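PDB 3EGE: putative methyltransferase from antibiotic biosynthesis pathway from Anabaena variabilis ATCC 29413, which probably transfers a methyl group from S-adenosylmethionine to an acceptor substrate. Local coordinates for residues Q14-D19 and D186-A191; D96-I101 and R119-G124; T125-T130 and Y252-T257; L180-S185 and H244-D249. All blocks are in the same frame, centred on the assembly; numbering follows the deposited sequence.

Near the N terminus, residues 14-19 open contact 1, which closes only at 186-191. Contact 2 lies nested inside that loop. It joins strand 97-101 to the end of helix 110-120. Strand 126-131 follows at once and opens contact 3. Residues 180-185, at the end of strand 172-181, open contact 4 just before contact 1 closes. Contact 4 closes at 244-249 and contact 3 at 252-257, so contact 4 is nested in contact 3. Contact 1 crosses both. Contacts 2, 3 and 4 all reach one mixed sheet, from its parallel half to its edge strand 247-248. Contact 1 ties the N-terminal loop to the loop that follows strand 172-181.

Contact 1: Q14-D19 and D186-A191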
loop_
_atom_site.group_PDB
_atom_site.type_symbol
_atom_site.label_atom_id
_atom_site.label_comp_id
_atom_site.label_asym_id
_atom_site.label_seq_id
_atom_site.Cartn_x
_atom_site.Cartn_y
_atom_site.Cartn_z
ATOM N N GLN A 14 -12.773 -3.665 -5.725
ATOM C CA GLN A 14 -13.821 -3.141 -6.633
ATOM C C GLN A 14 -13.362 -1.724 -7.014
ATOM O O GLN A 14 -13.426 -1.348 -8.189
ATOM C CB GLN A 14 -15.181 -3.094 -5.930
ATOM C CG GLN A 14 -16.331 -2.545 -6.777
ATOM C CD GLN A 14 -17.527 -2.131 -5.927
ATOM O OE1 GLN A 14 -18.339 -2.971 -5.517
ATOM N NE2 GLN A 14 -17.655 -0.819 -5.684
ATOM N N THR A 15 -12.991 -0.933 -5.996
ATOM C CA THR A 15 -12.355 0.379 -6.158
ATOM C C THR A 15 -10.814 0.291 -5.973
ATOM O O THR A 15 -10.114 1.237 -6.307
ATOM C CB THR A 15 -12.964 1.442 -5.201
ATOM O OG1 THR A 15 -12.734 1.072 -3.839
ATOM C CG2 THR A 15 -14.464 1.609 -5.448
ATOM N N ARG A 16 -10.299 -0.830 -5.446
ATOM C CA ARG A 16 -8.850 -1.073 -5.244
ATOM C C ARG A 16 -8.315 -1.951 -6.374
ATOM O O ARG A 16 -7.745 -3.022 -6.166
ATOM C CB ARG A 16 -8.611 -1.723 -3.877
ATOM C CG ARG A 16 -9.155 -0.936 -2.691
ATOM C CD ARG A 16 -8.445 0.387 -2.519
ATOM N NE ARG A 16 -7.033 0.219 -2.188
ATOM C CZ ARG A 16 -6.560 -0.105 -0.982
ATOM N NH1 ARG A 16 -7.352 -0.275 0.058
ATOM N NH2 ARG A 16 -5.253 -0.229 -0.803
ATOM N N VAL A 17 -8.492 -1.453 -7.588
ATOM C CA VAL A 17 -8.108 -2.156 -8.810
ATOM C C VAL A 17 -6.599 -1.868 -8.965
ATOM O O VAL A 17 -6.213 -0.692 -9.036
ATOM C CB VAL A 17 -8.942 -1.611 -10.006
ATOM C CG1 VAL A 17 -8.572 -2.324 -11.308
ATOM C CG2 VAL A 17 -10.499 -1.687 -9.679
ATOM N N PRO A 18 -5.736 -2.913 -8.965
ATOM C CA PRO A 18 -4.277 -2.645 -9.021
ATOM C C PRO A 18 -3.886 -1.798 -10.230
ATOM O O PRO A 18 -4.392 -2.029 -11.324
ATOM C CB PRO A 18 -3.643 -4.052 -9.074
ATOM C CG PRO A 18 -4.669 -4.970 -8.537
ATOM C CD PRO A 18 -6.011 -4.366 -8.918
ATOM N N ASP A 19 -3.045 -0.793 -10.004
ATOM C CA ASP A 19 -2.642 0.139 -11.044
ATOM C C ASP A 19 -1.347 -0.345 -11.661
ATOM O O ASP A 19 -0.420 -0.708 -10.927
ATOM C CB ASP A 19 -2.498 1.541 -10.466
ATOM C CG ASP A 19 -2.396 2.589 -11.542
ATOM O OD1 ASP A 19 -1.317 2.707 -12.150
ATOM O OD2 ASP A 19 -3.412 3.280 -11.767
ATOM N N ASP A 186 -6.248 2.389 -8.300
ATOM C CA ASP A 186 -6.209 1.841 -6.956
ATOM C C ASP A 186 -6.573 2.963 -5.986
ATOM O O ASP A 186 -5.734 3.808 -5.645
ATOM C CB ASP A 186 -4.795 1.279 -6.716
ATOM C CG ASP A 186 -4.691 0.396 -5.490
ATOM O OD1 ASP A 186 -5.653 0.190 -4.735
ATOM O OD2 ASP A 186 -3.581 -0.105 -5.288
ATOM N N LEU A 187 -7.825 2.949 -5.520
ATOM C CA LEU A 187 -8.362 4.015 -4.687
ATOM C C LEU A 187 -8.115 3.794 -3.211
ATOM O O LEU A 187 -9.042 3.623 -2.422
ATOM C CB LEU A 187 -9.853 4.276 -4.997
ATOM C CG LEU A 187 -10.209 4.632 -6.465
ATOM C CD1 LEU A 187 -11.738 4.947 -6.612
ATOM C CD2 LEU A 187 -9.350 5.788 -6.999
ATOM N N PHE A 188 -6.828 3.806 -2.862
ATOM C CA PHE A 188 -6.396 3.835 -1.475
ATOM C C PHE A 188 -6.579 5.290 -0.954
ATOM O O PHE A 188 -6.886 6.213 -1.722
ATOM C CB PHE A 188 -4.993 3.257 -1.244
ATOM C CG PHE A 188 -3.926 3.795 -2.131
ATOM C CD1 PHE A 188 -3.286 4.991 -1.829
ATOM C CD2 PHE A 188 -3.506 3.064 -3.254
ATOM C CE1 PHE A 188 -2.237 5.488 -2.664
ATOM C CE2 PHE A 188 -2.466 3.539 -4.088
ATOM C CZ PHE A 188 -1.834 4.753 -3.787
ATOM N N ALA A 189 -6.418 5.452 0.354
ATOM C CA ALA A 189 -6.743 6.686 1.097
ATOM C C ALA A 189 -6.563 8.045 0.363
ATOM O O ALA A 189 -7.569 8.739 0.127
ATOM C CB ALA A 189 -6.036 6.665 2.465
ATOM N N ALA A 190 -5.328 8.388 -0.023
ATOM C CA ALA A 190 -5.040 9.673 -0.703
ATOM C C ALA A 190 -5.017 9.621 -2.251
ATOM O O ALA A 190 -4.650 10.612 -2.886
ATOM C CB ALA A 190 -3.723 10.259 -0.185
ATOM N N ALA A 191 -5.443 8.510 -2.847
ATOM C CA ALA A 191 -5.385 8.331 -4.292
ATOM C C ALA A 191 -6.336 9.262 -5.068
ATOM O O ALA A 191 -5.981 9.679 -6.179
ATOM C CB ALA A 191 -5.595 6.851 -4.669
HETATM O O HOH W 1 -11.464 2.726 -2.511
HETATM O O HOH W 2 -3.487 -1.224 -2.973
#
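Arg-16 and Asp-186 form a salt bridge, with NE donating to OD1 at 2.9 Å. OD1 lies near the guanidinium plane and is met almost along its C-O bond. The two loops meet here in a single beta bridge, and Leu-187 is the centre of an inverse gamma turn. Leu-187 N donates to Thr-15 O at 3.0 Å. A water links Arg-16 NH2 to Asp-186 OD2, so the charged pair is also joined through solvent. OD2 has a further bond to Tyr-48 OH, and Arg-16 NH1 bonds to Gly-207 O. Both flat groups are thus held at more than one point. The Arg-16 side chain lies near, without touching, what is probably the glycine-rich turn of the Rossmann-like fold. A second water accepts from Thr-15 OG1 and donates to Leu-187 O. The arginine chain is bent at chi2 (-65°), which brings CD to 3.3 Å from Leu-187 O. Packing is lighter between Thr-15 CB and Leu-187 CD1, 4.0 Å apart. Phe-188 CB covers one face of the guanidinium near its rim, 3.5 Å from Arg-16 NH2.

Contact 2: D96-I101 and R119-G124; sequences DGVISI and RIIRDG
Val-98 of strand 97-101 packs on Ile-120 and Ile-121, where helix 110-120 runs out beside the sheet. The Val-98 branch CG2 does the touching. It lies 3.9 Å from Ile-120 CG1 and 4.0 Å from Ile-121 CD1. The Val-98 and Ile-120 side chains cross at about a right angle. Ile-121 is the first residue past the helix to leave helical backbone angles. Its CG1 is anti to the backbone N (chi1 -152°) and comes to 3.6 Å from Asp-96 O. Its CD1 carries on to Gly-97 CA, at 3.9 Å. These residues belong to a beta-alpha-beta crossover of the Rossmann-like methyltransferase fold. Helix 110-120 connects the neighbouring parallel strands 97-101 and 126-131, and the chain turns through residues 121-124 to enter the second strand. In that turn Gly-124 CA makes a CA-H...O contact of 3.0 Å with Asp-96 O, strongly bent at the hydrogen (123°). Asp-96 and Arg-122 form a salt bridge. The bond from NH1 to OD1 is long and weak, at 3.3 Å. OD1 lies near the guanidinium plane, but the carboxylate plane is turned 55° from it. Both groups have other partners: Asp-96 OD2 accepts from Val-37 N, and Arg-122 NE donates to Lys-93 O. A water bridges the two segments as well. It donates to Asp-96 OD1 at 2.7 Å and accepts from Asp-123 N.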
loop_
_atom_site.group_PDB
_atom_site.type_symbol
_atom_site.label_atom_id
_atom_site.label_comp_id
_atom_site.label_asym_id
_atom_site.label_seq_id
_atom_site.Cartn_x
_atom_site.Cartn_y
_atom_site.Cartn_z
ATOM N N ASP A 96 12.575 -16.263 -4.480
ATOM C CA ASP A 96 13.614 -15.422 -5.110
ATOM C C ASP A 96 13.493 -13.968 -4.682
ATOM O O ASP A 96 14.501 -13.304 -4.575
ATOM C CB ASP A 96 13.524 -15.517 -6.628
ATOM C CG ASP A 96 13.740 -16.906 -7.106
ATOM O OD1 ASP A 96 14.838 -17.417 -6.824
ATOM O OD2 ASP A 96 12.833 -17.501 -7.732
ATOM N N GLY A 97 12.261 -13.501 -4.441
ATOM C CA GLY A 97 11.984 -12.153 -3.979
ATOM C C GLY A 97 10.788 -12.085 -3.032
ATOM O O GLY A 97 10.020 -13.030 -2.897
ATOM N N VAL A 98 10.662 -10.947 -2.358
ATOM C CA VAL A 98 9.637 -10.728 -1.376
ATOM C C VAL A 98 9.081 -9.324 -1.547
ATOM O O VAL A 98 9.846 -8.376 -1.731
ATOM C CB VAL A 98 10.214 -10.871 0.065
ATOM C CG1 VAL A 98 9.119 -10.637 1.131
ATOM C CG2 VAL A 98 10.895 -12.244 0.276
ATOM N N ILE A 99 7.754 -9.202 -1.472
ATOM C CA ILE A 99 7.077 -7.909 -1.519
ATOM C C ILE A 99 6.051 -7.730 -0.376
ATOM O O ILE A 99 5.508 -8.704 0.151
ATOM C CB ILE A 99 6.374 -7.652 -2.914
ATOM C CG1 ILE A 99 5.081 -8.479 -3.081
ATOM C CG2 ILE A 99 7.334 -7.917 -4.072
ATOM C CD1 ILE A 99 4.300 -8.098 -4.281
ATOM N N SER A 100 5.822 -6.479 0.004
ATOM C CA SER A 100 4.688 -6.121 0.891
ATOM C C SER A 100 4.205 -4.744 0.431
ATOM O O SER A 100 4.917 -3.732 0.593
ATOM C CB SER A 100 5.020 -6.151 2.379
ATOM O OG SER A 100 3.812 -6.191 3.114
ATOM N N ILE A 101 3.029 -4.741 -0.193
ATOM C CA ILE A 101 2.444 -3.554 -0.811
ATOM C C ILE A 101 1.384 -2.942 0.111
ATOM O O ILE A 101 0.292 -3.485 0.254
ATOM C CB ILE A 101 1.868 -3.900 -2.221
ATOM C CG1 ILE A 101 2.927 -4.683 -3.070
ATOM C CG2 ILE A 101 1.277 -2.627 -2.891
ATOM C CD1 ILE A 101 4.446 -4.077 -3.093
ATOM N N ARG A 119 14.704 -14.681 5.900
ATOM C CA ARG A 119 14.836 -16.144 6.043
ATOM C C ARG A 119 14.387 -16.903 4.788
ATOM O O ARG A 119 15.033 -17.888 4.385
ATOM C CB ARG A 119 14.032 -16.621 7.263
ATOM C CG ARG A 119 14.096 -18.120 7.559
ATOM C CD ARG A 119 13.199 -18.541 8.708
ATOM N NE ARG A 119 11.777 -18.323 8.420
ATOM C CZ ARG A 119 11.017 -19.097 7.650
ATOM N NH1 ARG A 119 11.517 -20.126 6.982
ATOM N NH2 ARG A 119 9.752 -18.779 7.493
ATOM N N ILE A 120 13.294 -16.435 4.184
ATOM C CA ILE A 120 12.701 -17.088 3.008
ATOM C C ILE A 120 13.345 -16.742 1.676
ATOM O O ILE A 120 13.219 -17.520 0.714
ATOM C CB ILE A 120 11.132 -16.888 2.938
ATOM C CG1 ILE A 120 10.722 -15.432 2.581
ATOM C CG2 ILE A 120 10.511 -17.395 4.237
ATOM C CD1 ILE A 120 9.220 -15.224 2.305
ATOM N N ILE A 121 14.058 -15.614 1.632
ATOM C CA ILE A 121 14.611 -15.097 0.377
ATOM C C ILE A 121 15.961 -15.732 -0.045
ATOM O O ILE A 121 16.817 -16.015 0.797
ATOM C CB ILE A 121 14.670 -13.532 0.398
ATOM C CG1 ILE A 121 14.572 -12.950 -1.039
ATOM C CG2 ILE A 121 15.904 -13.031 1.189
ATOM C CD1 ILE A 121 14.490 -11.387 -1.121
ATOM N N ARG A 122 16.122 -15.934 -1.357
ATOM C CA ARG A 122 17.363 -16.424 -1.968
ATOM C C ARG A 122 18.235 -15.216 -2.407
ATOM O O ARG A 122 18.713 -14.497 -1.520
ATOM C CB ARG A 122 17.048 -17.348 -3.128
ATOM C CG ARG A 122 16.386 -18.631 -2.755
ATOM C CD ARG A 122 15.814 -19.199 -4.032
ATOM N NE ARG A 122 14.990 -20.329 -3.733
ATOM C CZ ARG A 122 13.837 -20.647 -4.333
ATOM N NH1 ARG A 122 13.291 -19.927 -5.323
ATOM N NH2 ARG A 122 13.214 -21.737 -3.902
ATOM N N ASP A 123 18.425 -14.967 -3.718
ATOM C CA ASP A 123 19.323 -13.883 -4.210
ATOM C C ASP A 123 18.669 -12.563 -4.547
ATOM O O ASP A 123 19.390 -11.592 -4.803
ATOM C CB ASP A 123 20.064 -14.317 -5.492
ATOM C CG ASP A 123 20.883 -15.557 -5.314
ATOM O OD1 ASP A 123 21.354 -15.843 -4.196
ATOM O OD2 ASP A 123 21.054 -16.242 -6.331
ATOM N N GLY A 124 17.339 -12.512 -4.590
ATOM C CA GLY A 124 16.647 -11.292 -4.989
ATOM C C GLY A 124 16.507 -10.234 -3.913
ATOM O O GLY A 124 17.228 -10.232 -2.903
HETATM O O HOH W 3 17.199 -16.168 -6.220
#

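Contact 3: T125-T130 and Y252-T257; sequences TIVLLT and YRFIYT
Leu-129 and Phe-254 make the tight part of this contact, on the face of the sheet they share with Val-127. Leu-129 CD1 sits over the centre of the Phe-254 ring, 3.7 Å from the centroid, in a CH-pi contact only 8° off the ring normal. Leu-129 CB meets ring atom CE1, also at 3.7 Å. Val-127 CG1 touches Phe-254 CD1 at 3.9 Å, and helix 20-30 packs on the same side through Leu-29. On the other face Thr-130 CG2 rests on Ile-255 CG1 at 3.7 Å, next to helix 158-169. Backbone bonds join the strands, with Leu-128/Ile-255 and Thr-130/Arg-253 as hydrogen-bonded pairs. The Leu-128 N to Ile-255 O bond is short, 2.7 Å. The looser, more open side belongs to Thr-125 and Tyr-256, both partly exposed, and the Tyr-256 ring turns away to strand 172-181. The pairing itself closes firmly. The Thr-257 hydroxyl, not a backbone oxygen, takes the N-H of Ile-126, with OG1 at 2.9 Å in a nearly straight bond (174°). Strand 252-258 runs antiparallel between 126-131 and 172-181, the reversed strand typical of the class I methyltransferase sheet.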
loop_
_atom_site.group_PDB
_atom_site.type_symbol
_atom_site.label_atom_id
_atom_site.label_comp_id
_atom_site.label_asym_id
_atom_site.label_seq_id
_atom_site.Cartn_x
_atom_site.Cartn_y
_atom_site.Cartn_z
ATOM N N THR A 125 15.522 -9.364 -4.137
ATOM C CA THR A 125 15.311 -8.187 -3.334
ATOM C C THR A 125 13.943 -8.164 -2.638
ATOM O O THR A 125 12.972 -8.807 -3.079
ATOM C CB THR A 125 15.518 -6.893 -4.204
ATOM O OG1 THR A 125 14.392 -6.681 -5.043
ATOM C CG2 THR A 125 16.805 -6.979 -5.076
ATOM N N ILE A 126 13.930 -7.441 -1.516
ATOM C CA ILE A 126 12.759 -7.178 -0.712
ATOM C C ILE A 126 12.294 -5.788 -1.198
ATOM O O ILE A 126 13.099 -4.857 -1.230
ATOM C CB ILE A 126 13.083 -7.215 0.805
ATOM C CG1 ILE A 126 13.558 -8.632 1.222
ATOM C CG2 ILE A 126 11.860 -6.827 1.611
ATOM C CD1 ILE A 126 13.995 -8.756 2.692
ATOM N N VAL A 127 11.048 -5.699 -1.659
ATOM C CA VAL A 127 10.445 -4.463 -2.152
ATOM C C VAL A 127 9.202 -4.154 -1.286
ATOM O O VAL A 127 8.225 -4.879 -1.328
ATOM C CB VAL A 127 10.028 -4.596 -3.654
ATOM C CG1 VAL A 127 9.396 -3.263 -4.186
ATOM C CG2 VAL A 127 11.226 -5.032 -4.514
ATOM N N LEU A 128 9.258 -3.072 -0.509
ATOM C CA LEU A 128 8.146 -2.649 0.355
ATOM C C LEU A 128 7.562 -1.329 -0.157
ATOM O O LEU A 128 8.304 -0.392 -0.308
ATOM C CB LEU A 128 8.646 -2.457 1.805
ATOM C CG LEU A 128 9.437 -3.621 2.445
ATOM C CD1 LEU A 128 9.860 -3.278 3.900
ATOM C CD2 LEU A 128 8.654 -4.925 2.414
ATOM N N LEU A 129 6.262 -1.282 -0.472
ATOM C CA LEU A 129 5.573 -0.017 -0.772
ATOM C C LEU A 129 4.961 0.336 0.577
ATOM O O LEU A 129 4.090 -0.381 1.085
ATOM C CB LEU A 129 4.492 -0.084 -1.853
ATOM C CG LEU A 129 3.788 1.269 -2.154
ATOM C CD1 LEU A 129 4.783 2.400 -2.518
ATOM C CD2 LEU A 129 2.718 1.149 -3.243
ATOM N N THR A 130 5.458 1.436 1.144
ATOM C CA THR A 130 5.088 1.909 2.471
ATOM C C THR A 130 4.923 3.430 2.425
ATOM O O THR A 130 4.819 4.019 1.354
ATOM C CB THR A 130 6.155 1.431 3.515
ATOM O OG1 THR A 130 5.752 1.763 4.846
ATOM C CG2 THR A 130 7.550 2.006 3.204
ATOM N N TYR A 252 4.284 8.468 0.126
ATOM C CA TYR A 252 4.420 7.060 -0.265
ATOM C C TYR A 252 5.851 6.832 -0.738
ATOM O O TYR A 252 6.408 7.640 -1.514
ATOM C CB TYR A 252 3.404 6.642 -1.319
ATOM C CG TYR A 252 1.987 6.651 -0.799
ATOM C CD1 TYR A 252 1.213 7.842 -0.840
ATOM C CD2 TYR A 252 1.425 5.507 -0.245
ATOM C CE1 TYR A 252 -0.120 7.882 -0.358
ATOM C CE2 TYR A 252 0.075 5.503 0.244
ATOM C CZ TYR A 252 -0.697 6.709 0.186
ATOM O OH TYR A 252 -2.005 6.779 0.662
ATOM N N ARG A 253 6.425 5.725 -0.253
ATOM C CA ARG A 253 7.824 5.384 -0.474
ATOM C C ARG A 253 8.048 3.884 -0.698
ATOM O O ARG A 253 7.456 3.046 -0.007
ATOM C CB ARG A 253 8.624 5.744 0.791
ATOM C CG ARG A 253 8.688 7.207 1.171
ATOM C CD ARG A 253 9.664 7.972 0.264
ATOM N NE ARG A 253 9.716 9.382 0.601
ATOM C CZ ARG A 253 8.793 10.306 0.305
ATOM N NH1 ARG A 253 7.701 10.007 -0.353
ATOM N NH2 ARG A 253 8.968 11.558 0.686
ATOM N N PHE A 254 8.917 3.564 -1.661
ATOM C CA PHE A 254 9.407 2.196 -1.829
ATOM C C PHE A 254 10.677 2.097 -0.987
ATOM O O PHE A 254 11.573 2.929 -1.144
ATOM C CB PHE A 254 9.731 1.835 -3.279
ATOM C CG PHE A 254 8.529 1.522 -4.107
ATOM C CD1 PHE A 254 7.884 0.304 -3.966
ATOM C CD2 PHE A 254 8.041 2.437 -5.050
ATOM C CE1 PHE A 254 6.755 -0.018 -4.756
ATOM C CE2 PHE A 254 6.892 2.135 -5.836
ATOM C CZ PHE A 254 6.259 0.901 -5.692
ATOM N N ILE A 255 10.692 1.157 -0.039
ATOM C CA ILE A 255 11.890 0.776 0.714
ATOM C C ILE A 255 12.283 -0.569 0.073
ATOM O O ILE A 255 11.424 -1.451 -0.095
ATOM C CB ILE A 255 11.654 0.493 2.213
ATOM C CG1 ILE A 255 11.277 1.728 3.003
ATOM C CG2 ILE A 255 12.932 -0.005 2.863
ATOM C CD1 ILE A 255 11.021 1.336 4.473
ATOM N N TYR A 256 13.568 -0.711 -0.265
ATOM C CA TYR A 256 14.066 -1.914 -0.906
ATOM C C TYR A 256 15.542 -2.192 -0.656
ATOM O O TYR A 256 16.348 -1.269 -0.504
ATOM C CB TYR A 256 13.806 -1.871 -2.423
ATOM C CG TYR A 256 14.456 -0.696 -3.113
ATOM C CD1 TYR A 256 13.825 0.550 -3.145
ATOM C CD2 TYR A 256 15.710 -0.818 -3.739
ATOM C CE1 TYR A 256 14.415 1.656 -3.780
ATOM C CE2 TYR A 256 16.313 0.293 -4.379
ATOM C CZ TYR A 256 15.657 1.525 -4.389
ATOM O OH TYR A 256 16.230 2.633 -4.987
ATOM N N THR A 257 15.865 -3.484 -0.625
ATOM C CA THR A 257 17.233 -3.946 -0.486
ATOM C C THR A 257 17.989 -3.852 -1.820
ATOM O O THR A 257 17.407 -3.916 -2.913
ATOM C CB THR A 257 17.317 -5.381 0.017
ATOM O OG1 THR A 257 16.456 -6.199 -0.780
ATOM C CG2 THR A 257 16.904 -5.466 1.472
#

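Contact 4: L180-S185 and H244-D249; sequences LPHDLS and HLQEID
Leu-180 and Ile-248 form an antiparallel hydrogen-bonded pair at the edge of the mixed sheet, where strand 247-248 is the outermost. Leu-180 N donates to Ile-248 O at 2.9 Å, and Ile-248 N returns a bond to Leu-180 O at 3.2 Å. Pro-181 and Glu-247 follow as a non-hydrogen-bonded pair. Beyond them the pairing fades: the bond from His-182 N to Gln-246 O is weak, bent to 131° at the hydrogen. The His-182 side chain continues the contact. Its CB lies 3.9 Å from Gln-246 O. CG stands between the backbone N and the carbonyl carbon (chi1 71°), only slightly farther from that oxygen. CD2 then touches Gln-246 twice, with the backbone O and OE1 each at 3.7 Å. At the tip, NE2 is 3.8 Å from Gln-246 OE1. The two side chains lie side by side, with ring and amide planes 84° apart. Gln-246 OE1 has a weak hydrogen bond with Arg-194 NH1, and Asp-183 CG lies over one face of the ring near its rim. On the face shared with Pro-181, Glu-247 CB comes to 3.3 Å from Leu-180 O.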
loop_
_atom_site.group_PDB
_atom_site.type_symbol
_atom_site.label_atom_id
_atom_site.label_comp_id
_atom_site.label_asym_id
_atom_site.label_seq_id
_atom_site.Cartn_x
_atom_site.Cartn_y
_atom_site.Cartn_z
ATOM N N LEU A 180 2.235 10.133 -6.455
ATOM C CA LEU A 180 0.949 9.615 -6.912
ATOM C C LEU A 180 0.444 10.322 -8.171
ATOM O O LEU A 180 0.284 11.544 -8.144
ATOM C CB LEU A 180 -0.113 9.779 -5.831
ATOM C CG LEU A 180 0.083 9.117 -4.464
ATOM C CD1 LEU A 180 -1.218 9.336 -3.615
ATOM C CD2 LEU A 180 0.446 7.639 -4.591
ATOM N N PRO A 181 0.187 9.570 -9.272
ATOM C CA PRO A 181 -0.477 10.200 -10.422
ATOM C C PRO A 181 -1.895 10.610 -10.041
ATOM O O PRO A 181 -2.434 10.115 -9.064
ATOM C CB PRO A 181 -0.524 9.093 -11.471
ATOM C CG PRO A 181 0.425 8.018 -10.985
ATOM C CD PRO A 181 0.520 8.154 -9.530
ATOM N N HIS A 182 -2.485 11.508 -10.815
ATOM C CA HIS A 182 -3.838 11.996 -10.544
ATOM C C HIS A 182 -4.947 11.006 -10.907
ATOM O O HIS A 182 -6.058 11.184 -10.431
ATOM C CB HIS A 182 -4.090 13.310 -11.289
ATOM C CG HIS A 182 -4.229 13.146 -12.774
ATOM N ND1 HIS A 182 -5.454 13.036 -13.395
ATOM C CD2 HIS A 182 -3.296 13.020 -13.747
ATOM C CE1 HIS A 182 -5.268 12.876 -14.693
ATOM N NE2 HIS A 182 -3.968 12.855 -14.930
ATOM N N ASP A 183 -4.641 9.975 -11.718
ATOM C CA ASP A 183 -5.633 9.005 -12.239
ATOM C C ASP A 183 -5.374 7.535 -11.869
ATOM O O ASP A 183 -5.620 6.620 -12.674
ATOM C CB ASP A 183 -5.810 9.195 -13.761
ATOM C CG ASP A 183 -4.507 9.120 -14.534
ATOM O OD1 ASP A 183 -3.455 8.975 -13.883
ATOM O OD2 ASP A 183 -4.528 9.246 -15.789
ATOM N N LEU A 184 -4.915 7.308 -10.634
ATOM C CA LEU A 184 -4.699 5.941 -10.125
ATOM C C LEU A 184 -6.019 5.154 -10.054
ATOM O O LEU A 184 -7.044 5.669 -9.592
ATOM C CB LEU A 184 -4.065 5.923 -8.726
ATOM C CG LEU A 184 -2.593 6.239 -8.562
ATOM C CD1 LEU A 184 -2.280 6.436 -7.079
ATOM C CD2 LEU A 184 -1.713 5.121 -9.163
ATOM N N SER A 185 -5.964 3.914 -10.532
ATOM C CA SER A 185 -7.102 2.982 -10.497
ATOM C C SER A 185 -7.325 2.422 -9.080
ATOM O O SER A 185 -8.430 2.033 -8.724
ATOM C CB SER A 185 -6.854 1.825 -11.479
ATOM O OG SER A 185 -5.712 1.074 -11.097
ATOM N N HIS A 244 -3.995 21.558 -11.268
ATOM C CA HIS A 244 -2.955 21.739 -12.282
ATOM C C HIS A 244 -1.788 20.771 -12.138
ATOM O O HIS A 244 -0.997 20.661 -13.068
ATOM C CB HIS A 244 -2.425 23.183 -12.297
ATOM C CG HIS A 244 -3.504 24.222 -12.287
ATOM N ND1 HIS A 244 -4.508 24.270 -13.232
ATOM C CD2 HIS A 244 -3.736 25.250 -11.439
ATOM C CE1 HIS A 244 -5.315 25.281 -12.963
ATOM N NE2 HIS A 244 -4.866 25.894 -11.881
ATOM N N LEU A 245 -1.666 20.085 -11.000
ATOM C CA LEU A 245 -0.581 19.116 -10.770
ATOM C C LEU A 245 -0.877 17.772 -11.406
ATOM O O LEU A 245 -1.968 17.257 -11.238
ATOM C CB LEU A 245 -0.386 18.877 -9.275
ATOM C CG LEU A 245 0.018 20.043 -8.389
ATOM C CD1 LEU A 245 0.119 19.542 -6.947
ATOM C CD2 LEU A 245 1.333 20.672 -8.855
ATOM N N GLN A 246 0.085 17.199 -12.121
ATOM C CA GLN A 246 -0.083 15.840 -12.689
ATOM C C GLN A 246 0.233 14.752 -11.656
ATOM O O GLN A 246 -0.263 13.627 -11.789
ATOM C CB GLN A 246 0.700 15.656 -14.005
ATOM C CG GLN A 246 0.354 16.702 -15.098
ATOM C CD GLN A 246 -1.169 16.988 -15.284
ATOM O OE1 GLN A 246 -1.997 16.071 -15.363
ATOM N NE2 GLN A 246 -1.519 18.276 -15.371
ATOM N N GLU A 247 1.064 15.090 -10.661
ATOM C CA GLU A 247 1.378 14.203 -9.539
ATOM C C GLU A 247 1.739 14.958 -8.266
ATOM O O GLU A 247 2.149 16.117 -8.315
ATOM C CB GLU A 247 2.482 13.212 -9.900
ATOM C CG GLU A 247 3.826 13.830 -10.229
ATOM C CD GLU A 247 4.820 12.833 -10.819
ATOM O OE1 GLU A 247 4.537 11.595 -10.875
ATOM O OE2 GLU A 247 5.897 13.317 -11.238
ATOM N N ILE A 248 1.611 14.266 -7.139
ATOM C CA ILE A 248 1.838 14.842 -5.808
ATOM C C ILE A 248 2.509 13.842 -4.852
ATOM O O ILE A 248 2.314 12.635 -4.981
ATOM C CB ILE A 248 0.478 15.327 -5.196
ATOM C CG1 ILE A 248 0.710 16.372 -4.104
ATOM C CG2 ILE A 248 -0.371 14.153 -4.694
ATOM C CD1 ILE A 248 -0.574 17.029 -3.590
ATOM N N ASP A 249 3.287 14.364 -3.902
ATOM C CA ASP A 249 3.940 13.544 -2.901
ATOM C C ASP A 249 3.114 13.540 -1.627
ATOM O O ASP A 249 3.060 14.537 -0.933
ATOM C CB ASP A 249 5.369 14.022 -2.582
ATOM C CG ASP A 249 6.135 13.030 -1.676
ATOM O OD1 ASP A 249 5.612 11.962 -1.302
ATOM O OD2 ASP A 249 7.274 13.309 -1.338
#